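Local coordinates for protein PTS-dependent dihydroxyacetone kinase, ADP-binding subunit DhaL (Lactococcus lactis subsp. lactis, PDB 3CR3) that binds ADP and magnesium as a subunit of dihydroxyacetone kinase, taking a phosphoryl group from DhaM and passing it on to dihydroxyacetone held by DhaK, at residues L82-T93 with A106-G115; L2-L11 with F57-V67. All coordinates share one frame; numbering follows the deposited sequence.

Contact 1 of 2, residues L82-T93 with A106-G115; sequences LYGSAFLAMSKT and AGLEAIQKRG. With ADP (adenosine-5'-diphosphate), chain G.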
loop_
_atom_site.group_PDB
_atom_site.type_symbol
_atom_site.label_atom_id
_atom_site.label_comp_id
_atom_site.label_asym_id
_atom_site.label_seq_id
_atom_site.Cartn_x
_atom_site.Cartn_y
_atom_site.Cartn_z
ATOM N N LEU A 82 9.490 -21.650 -1.632
ATOM C CA LEU A 82 9.177 -22.826 -0.799
ATOM C C LEU A 82 9.790 -24.138 -1.298
ATOM O O LEU A 82 10.540 -24.796 -0.575
ATOM C CB LEU A 82 7.657 -22.980 -0.606
ATOM C CG LEU A 82 6.976 -21.852 0.175
ATOM C CD1 LEU A 82 5.472 -21.926 -0.075
ATOM C CD2 LEU A 82 7.290 -21.913 1.643
ATOM N N TYR A 83 9.445 -24.531 -2.519
ATOM C CA TYR A 83 10.061 -25.708 -3.138
ATOM C C TYR A 83 11.571 -25.529 -3.312
ATOM O O TYR A 83 12.336 -26.484 -3.121
ATOM C CB TYR A 83 9.424 -26.026 -4.497
ATOM C CG TYR A 83 8.101 -26.759 -4.411
ATOM C CD1 TYR A 83 8.048 -28.073 -3.951
ATOM C CD2 TYR A 83 6.908 -26.144 -4.801
ATOM C CE1 TYR A 83 6.848 -28.762 -3.879
ATOM C CE2 TYR A 83 5.687 -26.815 -4.717
ATOM C CZ TYR A 83 5.668 -28.127 -4.254
ATOM O OH TYR A 83 4.492 -28.816 -4.150
ATOM N N GLY A 84 11.978 -24.314 -3.687
ATOM C CA GLY A 84 13.396 -23.955 -3.871
ATOM C C GLY A 84 14.205 -24.171 -2.601
ATOM O O GLY A 84 15.290 -24.759 -2.642
ATOM N N SER A 85 13.675 -23.708 -1.471
ATOM C CA SER A 85 14.344 -23.907 -0.190
ATOM C C SER A 85 14.265 -25.376 0.256
ATOM O O SER A 85 15.206 -25.890 0.857
ATOM C CB SER A 85 13.779 -22.978 0.882
ATOM O OG SER A 85 13.976 -21.616 0.514
ATOM N N ALA A 86 13.155 -26.044 -0.050
ATOM C CA ALA A 86 13.050 -27.479 0.221
ATOM C C ALA A 86 14.186 -28.196 -0.512
ATOM O O ALA A 86 14.973 -28.898 0.099
ATOM C CB ALA A 86 11.677 -28.036 -0.202
ATOM N N PHE A 87 14.303 -27.971 -1.817
ATOM C CA PHE A 87 15.335 -28.644 -2.585
ATOM C C PHE A 87 16.758 -28.260 -2.177
ATOM O O PHE A 87 17.652 -29.094 -2.194
ATOM C CB PHE A 87 15.073 -28.522 -4.093
ATOM C CG PHE A 87 14.078 -29.540 -4.596
ATOM C CD1 PHE A 87 14.484 -30.836 -4.883
ATOM C CD2 PHE A 87 12.725 -29.216 -4.722
ATOM C CE1 PHE A 87 13.576 -31.799 -5.308
ATOM C CE2 PHE A 87 11.805 -30.169 -5.145
ATOM C CZ PHE A 87 12.227 -31.461 -5.439
ATOM N N LEU A 88 16.952 -27.015 -1.765
ATOM C CA LEU A 88 18.266 -26.554 -1.342
ATOM C C LEU A 88 18.749 -27.309 -0.102
ATOM O O LEU A 88 19.912 -27.718 -0.027
ATOM C CB LEU A 88 18.236 -25.046 -1.080
ATOM C CG LEU A 88 19.571 -24.310 -1.057
ATOM C CD1 LEU A 88 20.390 -24.524 -2.352
ATOM C CD2 LEU A 88 19.307 -22.838 -0.832
ATOM N N ALA A 89 17.851 -27.486 0.864
ATOM C CA ALA A 89 18.167 -28.220 2.086
ATOM C C ALA A 89 18.419 -29.691 1.769
ATOM O O ALA A 89 19.360 -30.294 2.293
ATOM C CB ALA A 89 17.047 -28.078 3.081
HETATM N N MSE A 90 17.588 -30.256 0.889
HETATM C CA MSE A 90 17.764 -31.629 0.410
HETATM C C MSE A 90 19.090 -31.804 -0.316
HETATM O O MSE A 90 19.727 -32.850 -0.211
HETATM C CB MSE A 90 16.597 -32.057 -0.486
HETATM C CG MSE A 90 15.275 -32.153 0.266
HETATM SE SE MSE A 90 13.774 -32.633 -0.879
HETATM C CE MSE A 90 13.314 -31.003 -1.702
ATOM N N SER A 91 19.497 -30.773 -1.048
ATOM C CA SER A 91 20.805 -30.764 -1.691
ATOM C C SER A 91 21.909 -30.912 -0.631
ATOM O O SER A 91 22.799 -31.761 -0.756
ATOM C CB SER A 91 21.005 -29.481 -2.505
ATOM O OG SER A 91 22.255 -29.491 -3.163
ATOM N N LYS A 92 21.818 -30.115 0.428
ATOM C CA LYS A 92 22.847 -30.127 1.464
ATOM C C LYS A 92 22.858 -31.465 2.222
ATOM O O LYS A 92 23.925 -32.050 2.445
ATOM C CB LYS A 92 22.704 -28.920 2.394
ATOM C CG LYS A 92 22.847 -27.580 1.671
ATOM C CD LYS A 92 22.465 -26.399 2.567
ATOM C CE LYS A 92 21.733 -25.284 1.792
ATOM N NZ LYS A 92 22.630 -24.231 1.244
ATOM N N THR A 93 21.678 -31.964 2.578
ATOM C CA THR A 93 21.562 -33.283 3.222
ATOM C C THR A 93 22.141 -34.409 2.343
ATOM O O THR A 93 22.873 -35.263 2.840
ATOM C CB THR A 93 20.091 -33.602 3.628
ATOM O OG1 THR A 93 19.595 -32.574 4.493
ATOM C CG2 THR A 93 19.990 -34.936 4.346
ATOM N N ALA A 106 14.743 -32.777 5.826
ATOM C CA ALA A 106 15.450 -31.555 5.429
ATOM C C ALA A 106 14.487 -30.607 4.708
ATOM O O ALA A 106 14.393 -29.448 5.062
ATOM C CB ALA A 106 16.656 -31.876 4.549
ATOM N N GLY A 107 13.762 -31.122 3.716
ATOM C CA GLY A 107 12.822 -30.303 2.923
ATOM C C GLY A 107 11.729 -29.656 3.768
ATOM O O GLY A 107 11.460 -28.469 3.633
ATOM N N LEU A 108 11.116 -30.439 4.656
ATOM C CA LEU A 108 10.036 -29.939 5.531
ATOM C C LEU A 108 10.520 -28.828 6.448
ATOM O O LEU A 108 9.888 -27.781 6.560
ATOM C CB LEU A 108 9.429 -31.084 6.358
ATOM C CG LEU A 108 8.456 -30.770 7.509
ATOM C CD1 LEU A 108 7.156 -30.106 7.026
ATOM C CD2 LEU A 108 8.158 -32.053 8.275
ATOM N N GLU A 109 11.662 -29.067 7.088
ATOM C CA GLU A 109 12.284 -28.115 7.999
ATOM C C GLU A 109 12.525 -26.787 7.274
ATOM O O GLU A 109 12.253 -25.711 7.812
ATOM C CB GLU A 109 13.602 -28.709 8.529
ATOM C CG GLU A 109 14.324 -27.855 9.554
ATOM C CD GLU A 109 15.724 -28.368 9.874
ATOM O OE1 GLU A 109 16.446 -28.803 8.940
ATOM O OE2 GLU A 109 16.106 -28.332 11.064
ATOM N N ALA A 110 13.028 -26.878 6.043
ATOM C CA ALA A 110 13.285 -25.700 5.220
ATOM C C ALA A 110 12.011 -24.957 4.788
ATOM O O ALA A 110 12.004 -23.726 4.758
ATOM C CB ALA A 110 14.123 -26.081 4.000
ATOM N N ILE A 111 10.948 -25.686 4.441
ATOM C CA ILE A 111 9.674 -25.038 4.065
ATOM C C ILE A 111 9.089 -24.322 5.274
ATOM O O ILE A 111 8.574 -23.203 5.164
ATOM C CB ILE A 111 8.625 -26.046 3.483
ATOM C CG1 ILE A 111 9.132 -26.705 2.204
ATOM C CG2 ILE A 111 7.269 -25.354 3.164
ATOM C CD1 ILE A 111 8.318 -27.935 1.817
ATOM N N GLN A 112 9.171 -24.975 6.428
ATOM C CA GLN A 112 8.667 -24.387 7.656
ATOM C C GLN A 112 9.476 -23.149 8.051
ATOM O O GLN A 112 8.902 -22.136 8.436
ATOM C CB GLN A 112 8.597 -25.426 8.766
ATOM C CG GLN A 112 7.403 -26.337 8.602
ATOM C CD GLN A 112 7.131 -27.167 9.838
ATOM O OE1 GLN A 112 7.809 -28.159 10.091
ATOM N NE2 GLN A 112 6.136 -26.759 10.621
ATOM N N LYS A 113 10.798 -23.215 7.889
ATOM C CA LYS A 113 11.656 -22.050 8.128
ATOM C C LYS A 113 11.315 -20.894 7.173
ATOM O O LYS A 113 11.291 -19.739 7.584
ATOM C CB LYS A 113 13.138 -22.426 8.020
ATOM C CG LYS A 113 14.104 -21.320 8.443
ATOM C CD LYS A 113 15.554 -21.791 8.402
ATOM C CE LYS A 113 16.541 -20.607 8.316
ATOM N NZ LYS A 113 16.563 -19.937 6.960
ATOM N N ARG A 114 11.017 -21.213 5.916
ATOM C CA ARG A 114 10.863 -20.184 4.892
ATOM C C ARG A 114 9.505 -19.472 4.947
ATOM O O ARG A 114 9.438 -18.254 4.843
ATOM C CB ARG A 114 11.115 -20.768 3.498
ATOM C CG ARG A 114 11.113 -19.743 2.350
ATOM C CD ARG A 114 12.206 -18.692 2.543
ATOM N NE ARG A 114 13.529 -19.306 2.614
ATOM C CZ ARG A 114 14.538 -18.846 3.348
ATOM N NH1 ARG A 114 14.382 -17.766 4.093
ATOM N NH2 ARG A 114 15.706 -19.487 3.345
ATOM N N GLY A 115 8.442 -20.242 5.121
ATOM C CA GLY A 115 7.088 -19.707 5.158
ATOM C C GLY A 115 6.505 -19.623 6.561
ATOM O O GLY A 115 5.441 -19.055 6.734
HETATM P PB ADP G . 1.139 -17.687 -4.762
HETATM O O1B ADP G . 0.409 -17.397 -6.034
HETATM O O2B ADP G . 2.216 -16.700 -4.466
HETATM O O3B ADP G . 0.215 -17.951 -3.572
HETATM P PA ADP G . 1.346 -20.417 -5.731
HETATM O O1A ADP G . -0.067 -20.238 -6.167
HETATM O O2A ADP G . 2.323 -20.880 -6.788
HETATM O O3A ADP G . 1.930 -19.078 -5.023
HETATM O "O5'" ADP G . 1.407 -21.455 -4.496
HETATM C "C5'" ADP G . 0.377 -21.465 -3.502
HETATM C "C4'" ADP G . 0.739 -22.529 -2.488
HETATM O "O4'" ADP G . 1.911 -22.174 -1.743
HETATM C "C3'" ADP G . -0.344 -22.746 -1.445
HETATM O "O3'" ADP G . -1.297 -23.681 -1.951
HETATM C "C2'" ADP G . 0.423 -23.272 -0.234
HETATM O "O2'" ADP G . 0.497 -24.699 -0.197
HETATM C "C1'" ADP G . 1.846 -22.773 -0.453
HETATM N N9 ADP G . 2.165 -21.730 0.539
HETATM C C8 ADP G . 1.813 -20.431 0.423
HETATM N N7 ADP G . 2.249 -19.734 1.482
HETATM C C5 ADP G . 2.882 -20.602 2.295
HETATM C C6 ADP G . 3.571 -20.515 3.595
HETATM N N6 ADP G . 3.668 -19.318 4.207
HETATM N N1 ADP G . 4.102 -21.645 4.111
HETATM C C2 ADP G . 4.022 -22.835 3.483
HETATM N N3 ADP G . 3.407 -22.983 2.310
HETATM C C4 ADP G . 2.824 -21.923 1.682
HETATM O O HOH W 1 16.768 -21.569 1.586
#
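Arg114 turns the edge of its guanidinium to Ser85: NE donates to Ser85 OG at 3.2 Å, nearly straight (167°) and within the plane of the group. Bends in the chain at chi2 (61°) and chi3 bring NE round to the hydroxyl instead of letting the arginine run outward. A water bridges the same pair, donating to Ser85 OG and accepting from Arg114 NH2, while Ser85 also bonds to Pro81 O and Arg114 NH1 makes a salt bridge to an acidic side chain on the chain of another protein. A leucine in place of Arg114 would probably leave that acidic group without its mate and Ser85 OG without its guanidinium donor.

Along the rest of the seam small residues let the backbones close in, with only 3.9 Å between the CA atoms of Ala86 and Gly107. The methyl of Ala110 rests against both Ser85 O and the methyl of Ala89 (CB to CB 3.7 Å). Leu82 and Ile111 cross at about a right angle, Leu82 CD2 meeting Ile111 CG2 at 3.8 Å. The other methyl of Leu82, CD1, presses on the adenine, 3.2 Å from ADP C4, and ADP N6 donates to Gly115 O at 3.1 Å. The contact thus forms part of the adenine pocket, where a side chain at Gly115 would run into ADP N1.

The axes of segments 82-93 and 106-115 run roughly antiparallel (139°), 7.4 Å apart at closest. Trp128 and Val125 of helix 125-136 pack against Ile111, and Trp128 also reaches Met90 and Leu108; helix 60-74 covers another side of helix 79-94 through Tyr83, Phe87 and Leu88.

Contact 2 of 2, residues L2-L11 with F57-V67; sequences LTIDTTIEWL and FGNVSEIFKKV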
loop_
_atom_site.group_PDB
_atom_site.type_symbol
_atom_site.label_atom_id
_atom_site.label_comp_id
_atom_site.label_asym_id
_atom_site.label_seq_id
_atom_site.Cartn_x
_atom_site.Cartn_y
_atom_site.Cartn_z
ATOM N N LEU A 2 17.518 -43.073 -3.337
ATOM C CA LEU A 2 17.670 -42.467 -4.644
ATOM C C LEU A 2 19.106 -42.534 -5.141
ATOM O O LEU A 2 20.047 -42.588 -4.351
ATOM C CB LEU A 2 17.251 -41.005 -4.586
ATOM C CG LEU A 2 15.767 -40.668 -4.467
ATOM C CD1 LEU A 2 15.629 -39.215 -4.044
ATOM C CD2 LEU A 2 15.056 -40.924 -5.780
ATOM N N THR A 3 19.240 -42.516 -6.465
ATOM C CA THR A 3 20.511 -42.432 -7.149
ATOM C C THR A 3 20.377 -41.315 -8.174
ATOM O O THR A 3 19.286 -40.778 -8.348
ATOM C CB THR A 3 20.840 -43.761 -7.875
ATOM O OG1 THR A 3 19.796 -44.057 -8.806
ATOM C CG2 THR A 3 20.948 -44.921 -6.881
ATOM N N ILE A 4 21.479 -40.955 -8.834
ATOM C CA ILE A 4 21.458 -40.005 -9.959
ATOM C C ILE A 4 20.359 -40.336 -10.977
ATOM O O ILE A 4 19.553 -39.465 -11.332
ATOM C CB ILE A 4 22.853 -39.916 -10.673
ATOM C CG1 ILE A 4 23.832 -39.095 -9.835
ATOM C CG2 ILE A 4 22.741 -39.314 -12.104
ATOM C CD1 ILE A 4 25.288 -39.264 -10.259
ATOM N N ASP A 5 20.320 -41.594 -11.422
ATOM C CA ASP A 5 19.390 -42.027 -12.452
ATOM C C ASP A 5 17.921 -42.034 -11.974
ATOM O O ASP A 5 17.021 -41.586 -12.704
ATOM C CB ASP A 5 19.786 -43.407 -12.990
ATOM C CG ASP A 5 21.049 -43.382 -13.886
ATOM O OD1 ASP A 5 21.514 -42.305 -14.333
ATOM O OD2 ASP A 5 21.572 -44.482 -14.168
ATOM N N THR A 6 17.668 -42.545 -10.768
ATOM C CA THR A 6 16.295 -42.603 -10.266
ATOM C C THR A 6 15.796 -41.247 -9.795
ATOM O O THR A 6 14.596 -40.992 -9.832
ATOM C CB THR A 6 16.077 -43.667 -9.147
ATOM O OG1 THR A 6 16.923 -43.385 -8.023
ATOM C CG2 THR A 6 16.356 -45.064 -9.681
ATOM N N THR A 7 16.706 -40.386 -9.343
ATOM C CA THR A 7 16.360 -39.000 -9.036
ATOM C C THR A 7 15.908 -38.282 -10.302
ATOM O O THR A 7 14.862 -37.631 -10.305
ATOM C CB THR A 7 17.500 -38.227 -8.331
ATOM O OG1 THR A 7 17.843 -38.894 -7.116
ATOM C CG2 THR A 7 17.056 -36.807 -7.983
ATOM N N ILE A 8 16.673 -38.422 -11.382
ATOM C CA ILE A 8 16.275 -37.830 -12.655
ATOM C C ILE A 8 14.969 -38.450 -13.177
ATOM O O ILE A 8 14.109 -37.742 -13.720
ATOM C CB ILE A 8 17.412 -37.875 -13.697
ATOM C CG1 ILE A 8 18.462 -36.805 -13.351
ATOM C CG2 ILE A 8 16.865 -37.642 -15.105
ATOM C CD1 ILE A 8 19.802 -36.973 -14.053
ATOM N N GLU A 9 14.824 -39.760 -13.001
ATOM C CA GLU A 9 13.576 -40.442 -13.314
ATOM C C GLU A 9 12.415 -39.834 -12.517
ATOM O O GLU A 9 11.359 -39.556 -13.078
ATOM C CB GLU A 9 13.683 -41.942 -13.018
ATOM C CG GLU A 9 12.425 -42.752 -13.397
ATOM C CD GLU A 9 12.463 -44.200 -12.919
ATOM O OE1 GLU A 9 13.421 -44.585 -12.201
ATOM O OE2 GLU A 9 11.526 -44.961 -13.266
ATOM N N TRP A 10 12.634 -39.626 -11.215
ATOM C CA TRP A 10 11.581 -39.173 -10.291
ATOM C C TRP A 10 11.082 -37.794 -10.696
ATOM O O TRP A 10 9.876 -37.578 -10.866
ATOM C CB TRP A 10 12.068 -39.243 -8.813
ATOM C CG TRP A 10 11.295 -38.380 -7.826
ATOM C CD1 TRP A 10 9.936 -38.179 -7.789
ATOM C CD2 TRP A 10 11.841 -37.615 -6.732
ATOM N NE1 TRP A 10 9.610 -37.329 -6.755
ATOM C CE2 TRP A 10 10.754 -36.966 -6.092
ATOM C CE3 TRP A 10 13.139 -37.405 -6.243
ATOM C CZ2 TRP A 10 10.927 -36.131 -4.985
ATOM C CZ3 TRP A 10 13.312 -36.565 -5.139
ATOM C CH2 TRP A 10 12.210 -35.941 -4.521
ATOM N N LEU A 11 12.020 -36.882 -10.904
ATOM C CA LEU A 11 11.695 -35.514 -11.272
ATOM C C LEU A 11 11.008 -35.423 -12.643
ATOM O O LEU A 11 10.165 -34.555 -12.854
ATOM C CB LEU A 11 12.943 -34.617 -11.202
ATOM C CG LEU A 11 13.436 -34.362 -9.774
ATOM C CD1 LEU A 11 14.898 -33.916 -9.742
ATOM C CD2 LEU A 11 12.542 -33.357 -9.057
ATOM N N PHE A 57 25.735 -34.531 -14.001
ATOM C CA PHE A 57 25.793 -34.533 -12.533
ATOM C C PHE A 57 26.752 -35.551 -11.939
ATOM O O PHE A 57 26.763 -36.719 -12.328
ATOM C CB PHE A 57 24.398 -34.733 -11.938
ATOM C CG PHE A 57 23.443 -33.625 -12.248
ATOM C CD1 PHE A 57 23.642 -32.352 -11.722
ATOM C CD2 PHE A 57 22.333 -33.857 -13.055
ATOM C CE1 PHE A 57 22.751 -31.314 -12.005
ATOM C CE2 PHE A 57 21.436 -32.837 -13.344
ATOM C CZ PHE A 57 21.643 -31.563 -12.818
ATOM N N GLY A 58 27.549 -35.090 -10.986
ATOM C CA GLY A 58 28.462 -35.954 -10.246
ATOM C C GLY A 58 27.751 -36.683 -9.122
ATOM O O GLY A 58 28.148 -37.786 -8.740
ATOM N N ASN A 59 26.696 -36.068 -8.588
ATOM C CA ASN A 59 25.930 -36.676 -7.507
ATOM C C ASN A 59 24.496 -36.135 -7.392
ATOM O O ASN A 59 24.100 -35.237 -8.147
ATOM C CB ASN A 59 26.692 -36.568 -6.175
ATOM C CG ASN A 59 26.937 -35.137 -5.750
ATOM O OD1 ASN A 59 26.014 -34.340 -5.698
ATOM N ND2 ASN A 59 28.192 -34.812 -5.415
ATOM N N VAL A 60 23.740 -36.699 -6.450
ATOM C CA VAL A 60 22.345 -36.339 -6.221
ATOM C C VAL A 60 22.234 -34.929 -5.630
ATOM O O VAL A 60 21.361 -34.167 -6.036
ATOM C CB VAL A 60 21.621 -37.413 -5.333
ATOM C CG1 VAL A 60 20.186 -37.015 -5.015
ATOM C CG2 VAL A 60 21.630 -38.746 -6.023
ATOM N N SER A 61 23.113 -34.585 -4.683
ATOM C CA SER A 61 23.172 -33.219 -4.144
ATOM C C SER A 61 23.184 -32.163 -5.258
ATOM O O SER A 61 22.417 -31.203 -5.196
ATOM C CB SER A 61 24.381 -33.034 -3.217
ATOM O OG SER A 61 24.464 -31.705 -2.742
ATOM N N GLU A 62 24.044 -32.348 -6.266
ATOM C CA GLU A 62 24.066 -31.461 -7.444
ATOM C C GLU A 62 22.723 -31.338 -8.159
ATOM O O GLU A 62 22.346 -30.242 -8.583
ATOM C CB GLU A 62 25.135 -31.897 -8.457
ATOM C CG GLU A 62 26.535 -31.902 -7.888
ATOM C CD GLU A 62 27.606 -32.126 -8.927
ATOM O OE1 GLU A 62 27.290 -32.229 -10.136
ATOM O OE2 GLU A 62 28.786 -32.194 -8.529
ATOM N N ILE A 63 22.010 -32.451 -8.308
ATOM C CA ILE A 63 20.681 -32.411 -8.936
ATOM C C ILE A 63 19.730 -31.509 -8.154
ATOM O O ILE A 63 19.116 -30.606 -8.728
ATOM C CB ILE A 63 20.044 -33.802 -9.090
ATOM C CG1 ILE A 63 21.040 -34.768 -9.753
ATOM C CG2 ILE A 63 18.717 -33.696 -9.870
ATOM C CD1 ILE A 63 20.596 -36.221 -9.802
ATOM N N PHE A 64 19.614 -31.768 -6.850
ATOM C CA PHE A 64 18.744 -30.992 -5.976
ATOM C C PHE A 64 19.098 -29.494 -5.992
ATOM O O PHE A 64 18.205 -28.647 -6.009
ATOM C CB PHE A 64 18.777 -31.547 -4.545
ATOM C CG PHE A 64 18.161 -32.939 -4.391
ATOM C CD1 PHE A 64 17.214 -33.422 -5.298
ATOM C CD2 PHE A 64 18.500 -33.737 -3.304
ATOM C CE1 PHE A 64 16.650 -34.679 -5.143
ATOM C CE2 PHE A 64 17.940 -34.992 -3.139
ATOM C CZ PHE A 64 17.004 -35.465 -4.059
ATOM N N LYS A 65 20.395 -29.176 -5.998
ATOM C CA LYS A 65 20.840 -27.783 -6.069
ATOM C C LYS A 65 20.358 -27.106 -7.353
ATOM O O LYS A 65 19.938 -25.949 -7.324
ATOM C CB LYS A 65 22.369 -27.674 -5.939
ATOM C CG LYS A 65 22.876 -26.221 -5.932
ATOM C CD LYS A 65 24.259 -26.058 -5.264
ATOM C CE LYS A 65 24.727 -24.582 -5.323
ATOM N NZ LYS A 65 23.684 -23.622 -4.820
ATOM N N LYS A 66 20.416 -27.841 -8.464
ATOM C CA LYS A 66 19.971 -27.356 -9.773
ATOM C C LYS A 66 18.453 -27.151 -9.800
ATOM O O LYS A 66 17.947 -26.188 -10.402
ATOM C CB LYS A 66 20.406 -28.330 -10.878
ATOM C CG LYS A 66 20.041 -27.909 -12.315
ATOM C CD LYS A 66 20.589 -26.528 -12.681
ATOM C CE LYS A 66 22.047 -26.580 -13.154
ATOM N NZ LYS A 66 22.602 -25.184 -13.227
ATOM N N VAL A 67 17.738 -28.058 -9.140
ATOM C CA VAL A 67 16.284 -27.949 -9.005
ATOM C C VAL A 67 15.956 -26.693 -8.196
ATOM O O VAL A 67 15.158 -25.862 -8.625
ATOM C CB VAL A 67 15.665 -29.216 -8.355
ATOM C CG1 VAL A 67 14.155 -29.020 -8.066
ATOM C CG2 VAL A 67 15.882 -30.420 -9.243
#
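Ile63 fits as a knob into a hole made by Ile4, Thr7, Ile8 and Leu11, and this aliphatic packing carries much of the contact. Its CD1 reaches Ile4 O at 3.7 Å and lies near Thr7 CB and Ile8 CG1, whereas its CG2 branch, anti to the backbone N, turns to Leu11 CD1. That same leucine methyl touches Val67 CG2 at 3.7 Å. At the N-terminal end Val60 CG2 sits against Ile4 N, and Ile4 CD1 reaches over the turn to the carbonyl oxygens of Phe57 and Gly58.

Aromatic rings flank this aliphatic row. Leu2 CD1 comes to the edge of the Phe64 ring, 4.0 Å from CZ, and Thr7 CG2 meets CE1 at 3.6 Å. Trp10 crosses Phe64 at about a right angle, with CZ3 3.8 Å from Phe64 CE1; Trp10 NE1 is bonded elsewhere, to Leu183 O. Phe57 receives Ile8 CD1 at its ring edge and Ile63 CG1 over one face.

No hydrogen bond joins the two segments; polar groups work within each. Thr7 OG1 donates to Thr3 O, which also accepts from Thr7 N on the other face of its plane. Asn59 is the N-cap of the second helix, its OD1 accepting from Glu62 N at 2.9 Å, and Glu62 OE1 separately accepts from Gly58 N, the residue before the cap.

Helical segments 4-11 and 60-67 run roughly parallel (26°), their axes 9.9 Å apart at closest, packed side by side in the all-helical barrel of the DhaL family, though not consecutive in the chain, at the end remote from the nucleotide.

Overall arrangement
Both contacts join packed helices of one all-helical domain, consecutive in contact 1 and not in contact 2, and helix 60-74 of contact 2 lies against helix 79-94 of contact 1: Phe87 packs on Val67, and Ser91 O probably accepts a hydrogen bond from Ser61 OG. Their centres are about 16 Å apart. Contact 1 is buried, its centre about 10 Å from that of the chain, and reaches the nucleotide; contact 2, its centre about 16 Å from it, is only partly buried. Small residues bring the antiparallel pair close and a polar link with water ties it, whereas the roughly parallel pair stands farther apart, filled by branched and aromatic side chains without a bond across.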